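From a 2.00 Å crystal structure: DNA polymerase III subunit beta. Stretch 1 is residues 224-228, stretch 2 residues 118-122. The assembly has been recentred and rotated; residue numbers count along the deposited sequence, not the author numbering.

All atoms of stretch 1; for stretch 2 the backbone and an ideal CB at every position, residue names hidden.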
# COMPACT_ATOMS: atom_id res chain seq x y z
N VAL A 224 -3.77 -21.47 18.47
CA VAL A 224 -2.37 -21.28 18.07
C VAL A 224 -1.39 -21.69 19.16
O VAL A 224 -1.63 -21.43 20.34
CB VAL A 224 -2.08 -19.80 17.72
CG1 VAL A 224 -0.59 -19.62 17.45
CG2 VAL A 224 -2.88 -19.35 16.52
N LYS A 225 -0.29 -22.33 18.76
CA LYS A 225 0.85 -22.60 19.62
C LYS A 225 2.11 -22.04 18.96
O LYS A 225 2.33 -22.23 17.76
CB LYS A 225 1.03 -24.10 19.83
CG LYS A 225 -0.24 -24.85 20.19
CD LYS A 225 0.07 -26.30 20.49
CE LYS A 225 -1.09 -27.03 21.15
NZ LYS A 225 -1.95 -27.67 20.13
N MET A 226 2.94 -21.34 19.73
CA MET A 226 4.17 -20.76 19.18
C MET A 226 5.34 -21.09 20.07
O MET A 226 5.27 -20.86 21.29
CB MET A 226 4.05 -19.24 19.04
CG MET A 226 5.27 -18.58 18.41
SD MET A 226 5.19 -16.79 18.30
CE MET A 226 4.20 -16.57 16.83
N ASN A 227 6.42 -21.60 19.47
CA ASN A 227 7.71 -21.77 20.13
C ASN A 227 8.61 -20.60 19.76
O ASN A 227 8.70 -20.23 18.58
CB ASN A 227 8.42 -23.07 19.72
CG ASN A 227 7.71 -24.32 20.19
OD1 ASN A 227 6.99 -24.31 21.19
ND2 ASN A 227 7.93 -25.44 19.47
N LEU A 228 9.27 -20.03 20.76
CA LEU A 228 10.25 -18.98 20.54
C LEU A 228 11.40 -19.12 21.51
O LEU A 228 11.27 -19.75 22.56
CB LEU A 228 9.64 -17.60 20.71
CG LEU A 228 8.86 -17.38 22.01
CD1 LEU A 228 9.21 -16.07 22.70
CD2 LEU A 228 7.36 -17.48 21.73
N UNK A 118 8.01 -30.98 14.83
CA UNK A 118 7.90 -29.80 15.67
C UNK A 118 7.08 -30.16 16.90
O UNK A 118 6.01 -30.73 16.77
CB UNK A 118 7.27 -28.63 14.91
N UNK A 119 7.59 -29.85 18.09
CA UNK A 119 6.95 -30.21 19.36
C UNK A 119 6.57 -28.96 20.14
O UNK A 119 7.41 -28.10 20.36
CB UNK A 119 7.87 -31.09 20.20
N UNK A 120 5.32 -28.91 20.58
CA UNK A 120 4.81 -27.79 21.35
C UNK A 120 4.37 -28.29 22.74
O UNK A 120 3.33 -28.92 22.85
CB UNK A 120 3.65 -27.11 20.62
N UNK A 121 5.18 -28.05 23.79
CA UNK A 121 4.78 -28.46 25.14
C UNK A 121 3.56 -27.70 25.67
O UNK A 121 3.32 -26.57 25.24
CB UNK A 121 5.95 -28.26 26.10
N UNK A 122 2.82 -28.32 26.59
CA UNK A 122 1.50 -27.83 27.01
C UNK A 122 1.39 -27.31 28.46
O UNK A 122 0.48 -26.56 28.78
CB UNK A 122 0.49 -28.96 26.83

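At position 118 the CA-to-CB bond points toward stretch 1, but nothing of that strand lies within 5.5 Å of the ideal CB. The backbone angles, -100/129, are extended and ordinary for most residues, though phi is somewhat too negative for proline. A long side chain might reach across the gap, a short one would stop well before it, and stretch 1 gives little ground for choosing. The deposited residue is L118, in the m, t rotamer; its nearest approach, CB of L118 to ND2 of N227, is 5.6 Å, so it makes no contact here.

Position 119 turns its CB away from the strand, into space where stretch 1 offers nothing, and its angles of -118/130 are again extended. What faces the strand is the backbone: the carbonyl oxygen points to the side-chain amide of N227, and ND2 of N227 lies 2.9 Å from O of position 119. With an N-H...O angle of 158°, this is a well-formed hydrogen bond, and because the acceptor belongs to the main chain it asks little of the side chain. Small or polar residues would suit, as would many others. The residue is S119, whose hydroxyl takes no part in the contact across the stretches.

Position 120 is the one where the side chain matters most. CA of position 120 is 6.8 Å from CA of K225, the nearest pairing across the stretches, and its CB points toward the strand. The ideal CB is 3.7 Å from CD of K225 and 4.4 Å from OD1 of N227, so the side chain starts between an aliphatic stretch of lysine and a polar amide. Beyond CB lies the space flanked by these two side chains and the strand backbone. The charged NZ of K225 leads away, so there is no close call for an acid; leucine, methionine or an aromatic residue could fill the space, the flatter and longer ones reaching the backbone. The angles, -119/103, suit a beta-branched or aromatic residue as well. The deposited residue is F120, with chi1 at -60° (m) and chi2 at 88°, a common phenylalanine geometry. Its CB packs 3.7 Å from CD of K225, while the ring runs across the strand, nearly at right angles to it, and brings CE2 of F120 to 3.6 Å from O of K225. CD2 also lies 3.4 Å from OD1 of N227, and ND2 of N227 sits over one face of the ring. The same amide group thus packs against the phenylalanine and binds the preceding carbonyl, tying side chain and backbone to one anchor.

At position 121, phi is -67° and psi 155°, values that proline readily adopts, though other residues can too. CB points away from the strand, leaving room for varied side chains. The residue is P121, its ring puckered C-gamma endo; CD, bonded back to its own nitrogen, comes within 4.1 Å of OD1 of N227, a modest contact.

Position 122 points sideways with nothing nearby, so stretch 1 scarcely constrains it. The residue is A122, which makes no contact.

Stretch 2 (118-122) LSFPA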
# COMPACT_ATOMS: atom_id res chain seq x y z
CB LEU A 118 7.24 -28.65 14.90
CG LEU A 118 7.94 -28.19 13.63
CD1 LEU A 118 7.07 -27.20 12.84
CD2 LEU A 118 9.31 -27.60 13.93
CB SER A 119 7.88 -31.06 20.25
OG SER A 119 7.70 -32.45 20.05
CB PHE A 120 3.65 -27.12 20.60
CG PHE A 120 4.03 -26.59 19.24
CD1 PHE A 120 3.97 -27.41 18.12
CD2 PHE A 120 4.44 -25.28 19.08
CE1 PHE A 120 4.32 -26.93 16.87
CE2 PHE A 120 4.79 -24.79 17.82
CZ PHE A 120 4.73 -25.61 16.72
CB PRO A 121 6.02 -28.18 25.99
CG PRO A 121 6.82 -27.20 25.21
CD PRO A 121 6.56 -27.51 23.77
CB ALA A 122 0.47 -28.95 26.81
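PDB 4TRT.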